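Local coordinates for protein hydrogenase maturation factor (Thermoanaerobacter tengcongensis, PDB 3VTH) that probably transfers the carbamoyl group of carbamoyl phosphate, with use of ATP, to the C-terminal cysteine of HypE during [NiFe]-hydrogenase maturation, at residues 481-484 with 485-489; 512-515 with 516-520; 594-597 with 598-601; 639-642 with 643-647; 648-651 with 652-656. All coordinates share one frame; numbering follows the deposited sequence.

Contact 1: residues 481-484 with 485-489; sequences VQHH and HAHIA. With FE (Fe (III) ion), chain I; AP2 (phosphomethylphosphonic acid adenosyl ester), chain H.
His483 and His487, one helical turn apart, turn their rings to the same iron ion by different first torsions. CG of His483 is anti to the backbone N (chi1 -172°), whereas CG of His487 is anti to the carbonyl carbon and beside the backbone N (chi1 -87°). Their ring planes stand nearly perpendicular, at 87°. His483 NE2 and His487 NE2 each bind iron at 2.2 Å. O2B and O2A of the bound nucleotide analogue AP2 bind the same ion, and Asp507 and Asp734 complete the site. Second-shell bonds position the ligands: His483 ND1 is hydrogen-bonded to Asp460, and His484 NE2 to Asp507, itself an iron ligand. Gln482 is the N-cap of the helix. Its OE1 accepts from His485 N at 3.1 Å and more weakly from His484 N. Its NE2 donates to His484 ND1 at 3.1 Å, nearly straight and close to both the amide and ring planes, and also bonds Tyr511 O. Behind the cap, Val481 CG1 packs on Ala486 CB at 3.7 Å. The helix bond from His487 N to His483 O sets the two histidines one turn apart. The HxxxH pair on one helix is characteristic of the Kae1-like metal site, where the iron meets the phosphonate oxygens of the nucleotide analogue.

Contact 2: residues 512-515 with 516-520; sequences GTDG and NVWGA
Trp518 lays one face of its indole against the backbone of the turn before it. Gly512 CA stands 3.3 Å from the centroid of the five-membered ring, almost on the ring normal, in a CH-pi contact. Thr513 N lies over the same face, nearer the rim. Thr513 OG1 approaches the far end of the indole, 3.4 Å from Trp518 CH2. Gly512 has no side chain, so the ring can lie directly on the main chain.

The polar side of the indole is held by Asp514. Trp518 NE1 donates to Asp514 OD1 at 2.9 Å. The same oxygen accepts from Asn516 N at 3.2 Å. These two donors reach it from opposite faces of the carboxylate plane, each well out of that plane. CG of Asp514 sits between its backbone N and carbonyl carbon (chi1 62°), which turns the acid back over the turn. Asn516 ND2 makes a weak bond to Asp514 OD2, and Tyr538 OH gives that oxygen a firmer partner.

Further out, Gly515 ends the turn with a positive phi (78°). The chain then enters the strand at Asn516, whose O accepts from Gly512 N at 2.9 Å. Arg532 makes a cation-pi contact with Trp518. The arrangement is a beta hairpin connection: a type I turn, Gly512 to Gly515, between antiparallel strands 509-511 and 517-525.

Contact 3: residues 594-597 with 598-601; sequences VSSM and GRFF. With AP2 (phosphomethylphosphonic acid adenosyl ester), chain H.
Hydrogen bonds start the helix at Ser596, its N-cap. Ser596 OG accepts from Arg599 N at 3.0 Å with a nearly straight N-H (170°). The hydroxyl is anti to its own backbone N (chi1 166°), which points it at the backbone N of Arg599, and it is also bonded to Gly508 O. The backbone continues the pattern: Phe600 N donates to Ser596 O, and Phe601 N to Met597 O at 3.0 Å.

Sulfur-aromatic contacts come next. Met597 is bent at chi2 and chi3. Its SD lies at the edge of the Phe601 ring, near the ring plane and 3.9 Å from Phe601 CE2. It meets the Phe600 ring obliquely, 4.2 Å from Phe600 CD2.

Ligand contacts form the third group. AP2 C2, of the adenine, lies over one face of the Phe601 ring, 3.6 Å from Phe601 CE1. Gly598, with no side chain, lets the ribose AP2 O2' come to 3.3 Å from its CA. Arg599 NH2, in a salt bridge with Asp602, lies 3.7 Å from AP2 O2'.

The segment links strand 591-594 to helix 597-607. Phe600 packs on helices 551-559 and 649-662, and both phenylalanines meet Phe673 of helix 666-692 edge-to-face.

Contact 4: residues 639-642 with 643-647; sequences ILKE and DRYVI
Leu640 O accepts the shortest backbone bond of this hairpin, from Val646 N at 2.9 Å. Leu640 N returns a nearly straight bond (173°) to Val646 O at 3.0 Å, so the two residues form an antiparallel hydrogen-bonded pair. Tyr645 CA also approaches Leu640 O in a CA-H...O contact. Nearer the turn, Glu642 N donates to Arg644 O at 3.0 Å, from above the carbonyl plane. The tight connection through Glu642 and Asp643 is mostly exposed.

Lys641 and Tyr645 are a non-hydrogen-bonded pair, and their side chains share one face of the hairpin. The lysine chain lies across the phenol ring. Lys641 CD sits over the ring centre, 3.6 Å from the centroid, in a CH-pi contact. CG of Lys641 leaves anti to the backbone N, and a bend at chi2 (56°) carries the chain across the ring. A further bend at chi4 brings NZ to 4.2 Å from the Tyr645 centroid, an off-centre cation-pi contact. Tyr645 OH is hydrogen-bonded to Glu691, whose carboxylate is also a long, weak ion-pair partner of Lys641.

On the same face, Ile639 CG2 touches Tyr645 CD2 at 3.7 Å, obliquely to the ring. Ile639 CG1 meets Ile647 CG1 at 3.8 Å, and this extends the apolar patch along the strands.

Strand 645-647 runs parallel to strand 530-542 and joins the hairpin to the large mixed sheet through backbone bonds to Ile533, His535 and Lys537. The face with Ile639, Tyr645 and Ile647 packs on Leu684 of helix 666-692.

Contact 5: residues 648-651 with 652-656; sequences DPEL and ILRQI
Glu650 and Arg654 meet one helical turn apart, with carboxylate and guanidinium planes turned 45° from each other. The arginine grips the acid side-on. Arg654 NE donates to Glu650 OE2 at 2.9 Å, close to the guanidinium plane. Arg654 NH2 donates to Glu650 OE1 at 3.0 Å, tilted somewhat from that plane. Both oxygens use their syn lone pairs. CG of Glu650 is anti to the backbone N (chi1 -170°), and a bend at chi2 turns the carboxylate along the helix toward Arg654. Tyr566 OH also bonds Glu650 OE2, giving that oxygen a second strong partner.

Leu651 runs beside Arg654, pointing the same way. Its CD2 lies over the centre of one guanidinium face, 3.8 Å from Arg654 CZ. The group thus has the acid at its edge and a methyl over its face.

At the start of the helix, Asp648 OD1 accepts from Glu650 N at 3.1 Å, from above the carboxylate plane, and is salt-bridged to Lys539. Leu653 N donates to Pro649 O at 3.0 Å, and Arg654 N to Glu650 O. The arrangement is an Asp N-cap followed by proline in the first turn, with an i to i+4 Glu-Arg salt bridge on helix 649-662.

Overall arrangement
Contacts 1 and 3 both touch AP2: contact 1 supplies iron ligands at the phosphonate end, and contact 3 borders the ribose and adenine. Their centres lie about 17 Å apart. Contact 2 bridges them. Trp518 packs on Gln482 and His484 of contact 1. On the other flank, Val517 O lies 2.8 Å from Ser595 N, and Gly519 O lies 3.0 Å from Met597 N, both probable hydrogen bonds to contact 3. Phe600 of contact 3 packs on Pro649, Ile652 and Leu653 of contact 5. Contact 4 runs directly into contact 5, from strand to helix. Contacts 4 and 5 lie away from the annotated sites, their centres about 22 and 28 Å from that of contact 1.

Contact 1: residues 481-484 with 485-489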
# COMPACT_ATOMS: atom_id res chain seq x y z
N VAL A 481 4.21 4.30 21.51
CA VAL A 481 3.35 5.23 20.80
C VAL A 481 1.92 4.69 20.83
O VAL A 481 1.68 3.54 20.45
CB VAL A 481 3.82 5.41 19.32
CG1 VAL A 481 2.85 6.30 18.54
CG2 VAL A 481 5.27 5.96 19.28
N GLN A 482 0.98 5.49 21.32
CA GLN A 482 -0.40 5.05 21.36
C GLN A 482 -0.91 4.92 19.92
O GLN A 482 -0.61 5.75 19.07
CB GLN A 482 -1.26 6.00 22.18
CG GLN A 482 -2.59 5.35 22.63
CD GLN A 482 -3.66 5.37 21.55
OE1 GLN A 482 -3.75 6.32 20.77
NE2 GLN A 482 -4.48 4.32 21.50
N HIS A 483 -1.70 3.87 19.67
CA HIS A 483 -2.13 3.45 18.32
C HIS A 483 -2.83 4.55 17.52
O HIS A 483 -2.52 4.78 16.35
CB HIS A 483 -3.07 2.25 18.45
CG HIS A 483 -3.42 1.60 17.15
ND1 HIS A 483 -2.63 0.65 16.55
CD2 HIS A 483 -4.50 1.75 16.34
CE1 HIS A 483 -3.20 0.24 15.43
NE2 HIS A 483 -4.34 0.90 15.28
N HIS A 484 -3.80 5.21 18.15
CA HIS A 484 -4.58 6.22 17.47
C HIS A 484 -3.81 7.50 17.24
O HIS A 484 -3.98 8.14 16.20
CB HIS A 484 -5.95 6.38 18.15
CG HIS A 484 -6.70 5.08 18.17
ND1 HIS A 484 -6.57 4.17 19.19
CD2 HIS A 484 -7.46 4.49 17.22
CE1 HIS A 484 -7.27 3.09 18.90
NE2 HIS A 484 -7.82 3.26 17.71
N HIS A 485 -2.95 7.85 18.19
CA HIS A 485 -2.02 8.94 17.99
C HIS A 485 -1.20 8.67 16.72
O HIS A 485 -1.05 9.55 15.88
CB HIS A 485 -1.14 9.13 19.24
CG HIS A 485 -0.26 10.34 19.21
ND1 HIS A 485 0.85 10.46 20.02
CD2 HIS A 485 -0.32 11.48 18.48
CE1 HIS A 485 1.44 11.62 19.78
NE2 HIS A 485 0.76 12.25 18.84
N ALA A 486 -0.68 7.44 16.58
CA ALA A 486 0.10 7.06 15.40
C ALA A 486 -0.67 7.19 14.09
O ALA A 486 -0.12 7.66 13.10
CB ALA A 486 0.67 5.66 15.56
N HIS A 487 -1.94 6.75 14.06
CA HIS A 487 -2.80 6.94 12.86
C HIS A 487 -2.84 8.43 12.48
O HIS A 487 -2.64 8.79 11.31
CB HIS A 487 -4.25 6.46 13.10
CG HIS A 487 -4.48 5.00 12.84
ND1 HIS A 487 -4.15 4.38 11.64
CD2 HIS A 487 -5.08 4.04 13.60
CE1 HIS A 487 -4.52 3.11 11.69
NE2 HIS A 487 -5.08 2.88 12.86
N ILE A 488 -3.11 9.30 13.45
CA ILE A 488 -3.20 10.74 13.17
C ILE A 488 -1.86 11.28 12.65
O ILE A 488 -1.82 12.06 11.68
CB ILE A 488 -3.70 11.56 14.41
CG1 ILE A 488 -5.07 11.08 14.88
CG2 ILE A 488 -3.75 13.09 14.11
CD1 ILE A 488 -6.16 10.97 13.78
N ALA A 489 -0.76 10.85 13.29
CA ALA A 489 0.58 11.31 12.91
C ALA A 489 0.99 10.84 11.51
O ALA A 489 1.72 11.55 10.81
CB ALA A 489 1.62 10.87 13.93
FE FE I . -5.85 1.00 13.67
PB AP2 H . -7.20 -1.93 14.06
O1B AP2 H . -8.71 -1.85 14.10
O2B AP2 H . -6.45 -0.70 14.43
O3B AP2 H . -6.69 -3.20 14.69
C3A AP2 H . -6.88 -2.18 12.29
PA AP2 H . -7.29 -0.76 11.23
O1A AP2 H . -6.68 -1.20 9.91
O2A AP2 H . -6.95 0.61 11.78
O5' AP2 H . -8.90 -0.78 11.12
C5' AP2 H . -9.50 -1.84 10.40
C4' AP2 H . -10.97 -1.81 10.78
O4' AP2 H . -11.60 -0.70 10.15
C3' AP2 H . -11.72 -3.04 10.29
O3' AP2 H . -11.49 -4.15 11.16
C2' AP2 H . -13.14 -2.50 10.33
O2' AP2 H . -13.59 -2.62 11.69
C1' AP2 H . -12.98 -1.03 9.93
N9 AP2 H . -13.38 -0.93 8.50
C8 AP2 H . -12.78 -1.49 7.42
N7 AP2 H . -13.45 -1.23 6.27
C5 AP2 H . -14.51 -0.47 6.59
C6 AP2 H . -15.64 0.16 5.86
N6 AP2 H . -15.76 0.04 4.52
N1 AP2 H . -16.55 0.86 6.60
C2 AP2 H . -16.44 1.01 7.94
N3 AP2 H . -15.45 0.46 8.66
C4 AP2 H . -14.47 -0.28 8.06

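Contact 2: residues 512-515 with 516-520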
# COMPACT_ATOMS: atom_id res chain seq x y z
N GLY A 512 -5.81 1.15 24.18
CA GLY A 512 -5.94 2.45 24.85
C GLY A 512 -5.07 2.54 26.10
O GLY A 512 -4.58 1.52 26.58
N THR A 513 -4.89 3.75 26.63
CA THR A 513 -4.03 3.94 27.81
C THR A 513 -4.76 3.66 29.12
O THR A 513 -4.15 3.68 30.20
CB THR A 513 -3.45 5.37 27.86
OG1 THR A 513 -4.54 6.30 27.81
CG2 THR A 513 -2.53 5.61 26.65
N ASP A 514 -6.07 3.42 29.04
CA ASP A 514 -6.84 3.14 30.23
C ASP A 514 -7.21 1.65 30.35
O ASP A 514 -8.13 1.28 31.09
CB ASP A 514 -8.10 4.02 30.26
CG ASP A 514 -9.05 3.76 29.08
OD1 ASP A 514 -8.68 3.02 28.13
OD2 ASP A 514 -10.16 4.33 29.09
N GLY A 515 -6.48 0.81 29.62
CA GLY A 515 -6.71 -0.65 29.64
C GLY A 515 -7.92 -1.07 28.81
O GLY A 515 -8.33 -2.24 28.85
N ASN A 516 -8.52 -0.13 28.09
CA ASN A 516 -9.65 -0.48 27.25
C ASN A 516 -9.27 -0.41 25.80
O ASN A 516 -8.20 0.10 25.45
CB ASN A 516 -10.86 0.43 27.55
CG ASN A 516 -11.38 0.25 28.98
OD1 ASN A 516 -11.41 -0.87 29.50
ND2 ASN A 516 -11.78 1.35 29.61
N VAL A 517 -10.13 -0.96 24.94
CA VAL A 517 -9.94 -0.90 23.51
C VAL A 517 -10.48 0.43 22.98
O VAL A 517 -11.60 0.83 23.33
CB VAL A 517 -10.67 -2.06 22.82
CG1 VAL A 517 -10.66 -1.91 21.29
CG2 VAL A 517 -10.05 -3.41 23.25
N TRP A 518 -9.67 1.12 22.16
CA TRP A 518 -10.04 2.41 21.58
C TRP A 518 -10.26 2.22 20.08
O TRP A 518 -9.94 1.16 19.53
CB TRP A 518 -8.92 3.43 21.80
CG TRP A 518 -8.76 3.94 23.20
CD1 TRP A 518 -9.33 3.44 24.35
CD2 TRP A 518 -7.90 5.02 23.62
NE1 TRP A 518 -8.90 4.15 25.44
CE2 TRP A 518 -8.03 5.13 25.03
CE3 TRP A 518 -7.06 5.90 22.94
CZ2 TRP A 518 -7.33 6.10 25.77
CZ3 TRP A 518 -6.36 6.87 23.68
CH2 TRP A 518 -6.51 6.96 25.08
N GLY A 519 -10.79 3.24 19.41
CA GLY A 519 -11.17 3.06 17.99
C GLY A 519 -12.30 3.96 17.51
O GLY A 519 -12.74 3.86 16.37
N ALA A 520 -12.76 4.83 18.39
CA ALA A 520 -13.71 5.86 18.01
C ALA A 520 -13.37 7.10 18.80
O ALA A 520 -14.16 7.57 19.64
CB ALA A 520 -15.13 5.38 18.30

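Contact 3: residues 594-597 with 598-601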
# COMPACT_ATOMS: atom_id res chain seq x y z
N VAL A 594 -14.87 -1.57 25.13
CA VAL A 594 -14.46 -1.01 23.83
C VAL A 594 -15.16 0.29 23.48
O VAL A 594 -16.37 0.46 23.71
CB VAL A 594 -14.66 -2.02 22.65
CG1 VAL A 594 -14.10 -3.38 23.02
CG2 VAL A 594 -16.18 -2.15 22.28
N SER A 595 -14.38 1.21 22.92
CA SER A 595 -14.88 2.40 22.23
C SER A 595 -14.35 2.21 20.83
O SER A 595 -13.14 2.35 20.60
CB SER A 595 -14.29 3.68 22.86
OG SER A 595 -14.42 4.81 22.00
N SER A 596 -15.20 1.84 19.89
CA SER A 596 -14.69 1.38 18.60
C SER A 596 -15.69 1.59 17.49
O SER A 596 -16.81 1.10 17.56
CB SER A 596 -14.34 -0.12 18.69
OG SER A 596 -14.14 -0.68 17.39
N MET A 597 -15.27 2.31 16.44
CA MET A 597 -16.12 2.51 15.27
C MET A 597 -16.32 1.20 14.51
O MET A 597 -17.41 0.92 14.00
CB MET A 597 -15.56 3.61 14.35
CG MET A 597 -16.52 4.06 13.21
SD MET A 597 -18.16 4.58 13.79
CE MET A 597 -17.74 5.93 14.91
N GLY A 598 -15.28 0.37 14.46
CA GLY A 598 -15.40 -0.96 13.82
C GLY A 598 -16.44 -1.86 14.48
O GLY A 598 -17.26 -2.48 13.78
N ARG A 599 -16.42 -1.93 15.81
CA ARG A 599 -17.40 -2.74 16.52
C ARG A 599 -18.79 -2.14 16.42
O ARG A 599 -19.78 -2.87 16.36
CB ARG A 599 -17.01 -2.95 18.01
CG ARG A 599 -15.64 -3.65 18.26
CD ARG A 599 -15.53 -5.11 17.77
NE ARG A 599 -15.51 -5.18 16.31
CZ ARG A 599 -14.42 -5.03 15.55
NH1 ARG A 599 -13.22 -4.84 16.10
NH2 ARG A 599 -14.53 -5.08 14.23
N PHE A 600 -18.87 -0.81 16.42
CA PHE A 600 -20.16 -0.11 16.21
C PHE A 600 -20.77 -0.58 14.87
O PHE A 600 -21.95 -1.01 14.82
CB PHE A 600 -19.98 1.42 16.25
CG PHE A 600 -21.25 2.22 16.48
CD1 PHE A 600 -22.50 1.62 16.63
CD2 PHE A 600 -21.18 3.62 16.49
CE1 PHE A 600 -23.67 2.40 16.84
CE2 PHE A 600 -22.34 4.40 16.69
CZ PHE A 600 -23.59 3.78 16.85
N PHE A 601 -19.98 -0.52 13.80
CA PHE A 601 -20.41 -1.04 12.50
C PHE A 601 -20.84 -2.51 12.58
O PHE A 601 -21.90 -2.86 12.05
CB PHE A 601 -19.32 -0.87 11.43
CG PHE A 601 -19.45 0.41 10.65
CD1 PHE A 601 -19.82 0.38 9.30
CD2 PHE A 601 -19.20 1.64 11.26
CE1 PHE A 601 -19.93 1.58 8.57
CE2 PHE A 601 -19.31 2.84 10.53
CZ PHE A 601 -19.69 2.81 9.19
PB AP2 H . -7.20 -1.93 14.06
O1B AP2 H . -8.71 -1.85 14.10
O2B AP2 H . -6.45 -0.70 14.43
O3B AP2 H . -6.69 -3.20 14.69
C3A AP2 H . -6.88 -2.18 12.29
PA AP2 H . -7.29 -0.76 11.23
O1A AP2 H . -6.68 -1.20 9.91
O2A AP2 H . -6.95 0.61 11.78
O5' AP2 H . -8.90 -0.78 11.12
C5' AP2 H . -9.50 -1.84 10.40
C4' AP2 H . -10.97 -1.81 10.78
O4' AP2 H . -11.60 -0.70 10.15
C3' AP2 H . -11.72 -3.04 10.29
O3' AP2 H . -11.49 -4.15 11.16
C2' AP2 H . -13.14 -2.50 10.33
O2' AP2 H . -13.59 -2.62 11.69
C1' AP2 H . -12.98 -1.03 9.93
N9 AP2 H . -13.38 -0.93 8.50
C8 AP2 H . -12.78 -1.49 7.42
N7 AP2 H . -13.45 -1.23 6.27
C5 AP2 H . -14.51 -0.47 6.59
C6 AP2 H . -15.64 0.16 5.86
N6 AP2 H . -15.76 0.04 4.52
N1 AP2 H . -16.55 0.86 6.60
C2 AP2 H . -16.44 1.01 7.94
N3 AP2 H . -15.45 0.46 8.66
C4 AP2 H . -14.47 -0.28 8.06

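Contact 4: residues 639-642 with 643-647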
# COMPACT_ATOMS: atom_id res chain seq x y z
N ILE A 639 -24.69 14.06 23.24
CA ILE A 639 -23.29 14.16 23.68
C ILE A 639 -23.31 14.57 25.15
O ILE A 639 -23.90 15.60 25.50
CB ILE A 639 -22.46 15.19 22.86
CG1 ILE A 639 -22.51 14.86 21.37
CG2 ILE A 639 -21.00 15.24 23.36
CD1 ILE A 639 -21.93 15.96 20.48
N LEU A 640 -22.70 13.74 25.99
CA LEU A 640 -22.58 14.07 27.41
C LEU A 640 -21.14 14.50 27.73
O LEU A 640 -20.17 13.79 27.40
CB LEU A 640 -23.02 12.90 28.29
CG LEU A 640 -24.43 12.31 28.12
CD1 LEU A 640 -24.67 11.22 29.18
CD2 LEU A 640 -25.52 13.40 28.24
N LYS A 641 -21.00 15.66 28.35
CA LYS A 641 -19.68 16.20 28.65
C LYS A 641 -19.41 16.09 30.14
O LYS A 641 -20.06 16.76 30.94
CB LYS A 641 -19.55 17.66 28.16
CG LYS A 641 -18.27 18.40 28.62
CD LYS A 641 -16.99 17.67 28.22
CE LYS A 641 -15.74 18.31 28.84
NZ LYS A 641 -15.28 19.48 28.05
N GLU A 642 -18.47 15.22 30.51
CA GLU A 642 -17.97 15.22 31.90
C GLU A 642 -16.48 15.58 31.84
O GLU A 642 -16.13 16.72 31.52
CB GLU A 642 -18.25 13.89 32.60
CG GLU A 642 -19.74 13.62 32.88
CD GLU A 642 -20.34 14.59 33.90
OE1 GLU A 642 -19.60 15.15 34.74
OE2 GLU A 642 -21.58 14.80 33.86
N ASP A 643 -15.61 14.62 32.13
CA ASP A 643 -14.18 14.82 31.85
C ASP A 643 -13.98 14.89 30.34
O ASP A 643 -13.21 15.71 29.84
CB ASP A 643 -13.35 13.69 32.45
CG ASP A 643 -13.14 13.85 33.94
OD1 ASP A 643 -13.25 14.99 34.44
OD2 ASP A 643 -12.88 12.82 34.61
N ARG A 644 -14.68 14.02 29.62
CA ARG A 644 -14.60 13.99 28.17
C ARG A 644 -15.98 14.05 27.55
O ARG A 644 -16.98 13.87 28.25
CB ARG A 644 -13.87 12.72 27.72
CG ARG A 644 -12.37 12.86 27.85
CD ARG A 644 -11.67 11.55 27.65
NE ARG A 644 -11.47 10.91 28.94
CZ ARG A 644 -10.41 11.10 29.72
NH1 ARG A 644 -10.34 10.48 30.88
NH2 ARG A 644 -9.42 11.92 29.35
N TYR A 645 -16.05 14.30 26.24
CA TYR A 645 -17.32 14.19 25.54
C TYR A 645 -17.55 12.73 25.21
O TYR A 645 -16.68 12.05 24.65
CB TYR A 645 -17.33 15.00 24.26
CG TYR A 645 -17.14 16.48 24.44
CD1 TYR A 645 -15.87 17.05 24.32
CD2 TYR A 645 -18.22 17.31 24.72
CE1 TYR A 645 -15.68 18.42 24.47
CE2 TYR A 645 -18.04 18.69 24.87
CZ TYR A 645 -16.77 19.23 24.74
OH TYR A 645 -16.57 20.59 24.89
N VAL A 646 -18.72 12.22 25.51
CA VAL A 646 -19.05 10.83 25.25
C VAL A 646 -20.41 10.68 24.61
O VAL A 646 -21.35 11.27 25.03
CB VAL A 646 -19.01 10.01 26.53
CG1 VAL A 646 -19.47 8.63 26.30
CG2 VAL A 646 -17.66 10.00 27.13
N ILE A 647 -20.45 9.84 23.59
CA ILE A 647 -21.68 9.46 22.91
C ILE A 647 -21.94 7.98 23.14
O ILE A 647 -21.03 7.16 23.00
CB ILE A 647 -21.54 9.75 21.41
CG1 ILE A 647 -21.41 11.26 21.19
CG2 ILE A 647 -22.76 9.15 20.63
CD1 ILE A 647 -20.81 11.66 19.82

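Contact 5: residues 648-651 with 652-656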
# COMPACT_ATOMS: atom_id res chain seq x y z
N ASP A 648 -23.18 7.66 23.49
CA ASP A 648 -23.60 6.29 23.75
C ASP A 648 -24.18 5.64 22.49
O ASP A 648 -25.30 5.96 22.07
CB ASP A 648 -24.63 6.29 24.90
CG ASP A 648 -25.07 4.88 25.33
OD1 ASP A 648 -24.61 3.85 24.75
OD2 ASP A 648 -25.87 4.81 26.28
N PRO A 649 -23.42 4.71 21.87
CA PRO A 649 -23.87 4.06 20.65
C PRO A 649 -25.16 3.26 20.81
O PRO A 649 -25.88 3.09 19.83
CB PRO A 649 -22.70 3.14 20.29
CG PRO A 649 -21.98 2.93 21.54
CD PRO A 649 -22.10 4.21 22.29
N GLU A 650 -25.47 2.78 22.02
CA GLU A 650 -26.69 1.99 22.21
C GLU A 650 -27.97 2.79 21.94
O GLU A 650 -28.95 2.23 21.48
CB GLU A 650 -26.73 1.31 23.58
CG GLU A 650 -27.86 0.27 23.73
CD GLU A 650 -29.22 0.87 24.18
OE1 GLU A 650 -29.22 1.86 24.94
OE2 GLU A 650 -30.28 0.34 23.76
N LEU A 651 -27.96 4.09 22.26
CA LEU A 651 -29.12 4.96 22.00
C LEU A 651 -29.44 5.10 20.51
O LEU A 651 -30.61 5.25 20.11
CB LEU A 651 -28.88 6.34 22.63
CG LEU A 651 -28.70 6.34 24.15
CD1 LEU A 651 -28.41 7.75 24.68
CD2 LEU A 651 -29.94 5.75 24.83
N ILE A 652 -28.39 5.05 19.69
CA ILE A 652 -28.50 5.05 18.25
C ILE A 652 -28.97 3.67 17.77
O ILE A 652 -29.84 3.58 16.90
CB ILE A 652 -27.13 5.44 17.60
CG1 ILE A 652 -26.80 6.90 17.92
CG2 ILE A 652 -27.13 5.21 16.08
CD1 ILE A 652 -25.36 7.25 17.77
N LEU A 653 -28.42 2.61 18.38
CA LEU A 653 -28.85 1.24 18.05
C LEU A 653 -30.35 1.04 18.32
O LEU A 653 -31.01 0.31 17.59
CB LEU A 653 -28.02 0.18 18.78
CG LEU A 653 -26.54 0.03 18.42
CD1 LEU A 653 -25.89 -1.04 19.31
CD2 LEU A 653 -26.35 -0.32 16.95
N ARG A 654 -30.89 1.69 19.35
CA ARG A 654 -32.35 1.65 19.61
C ARG A 654 -33.18 2.11 18.43
O ARG A 654 -34.16 1.46 18.09
CB ARG A 654 -32.73 2.52 20.79
CG ARG A 654 -32.48 1.86 22.09
CD ARG A 654 -33.08 2.62 23.25
NE ARG A 654 -32.23 2.44 24.42
CZ ARG A 654 -32.42 3.02 25.59
NH1 ARG A 654 -33.45 3.84 25.76
NH2 ARG A 654 -31.58 2.79 26.59
N GLN A 655 -32.79 3.24 17.83
CA GLN A 655 -33.51 3.81 16.68
C GLN A 655 -33.33 2.94 15.42
O GLN A 655 -34.26 2.79 14.64
CB GLN A 655 -33.05 5.25 16.42
CG GLN A 655 -33.33 6.25 17.57
CD GLN A 655 -32.42 7.45 17.49
OE1 GLN A 655 -31.42 7.54 18.22
NE2 GLN A 655 -32.70 8.35 16.56
N ILE A 656 -32.13 2.40 15.24
CA ILE A 656 -31.84 1.49 14.13
C ILE A 656 -32.72 0.24 14.18
O ILE A 656 -33.32 -0.13 13.17
CB ILE A 656 -30.36 1.08 14.12
CG1 ILE A 656 -29.51 2.24 13.59
CG2 ILE A 656 -30.15 -0.17 13.25
CD1 ILE A 656 -28.01 2.07 13.84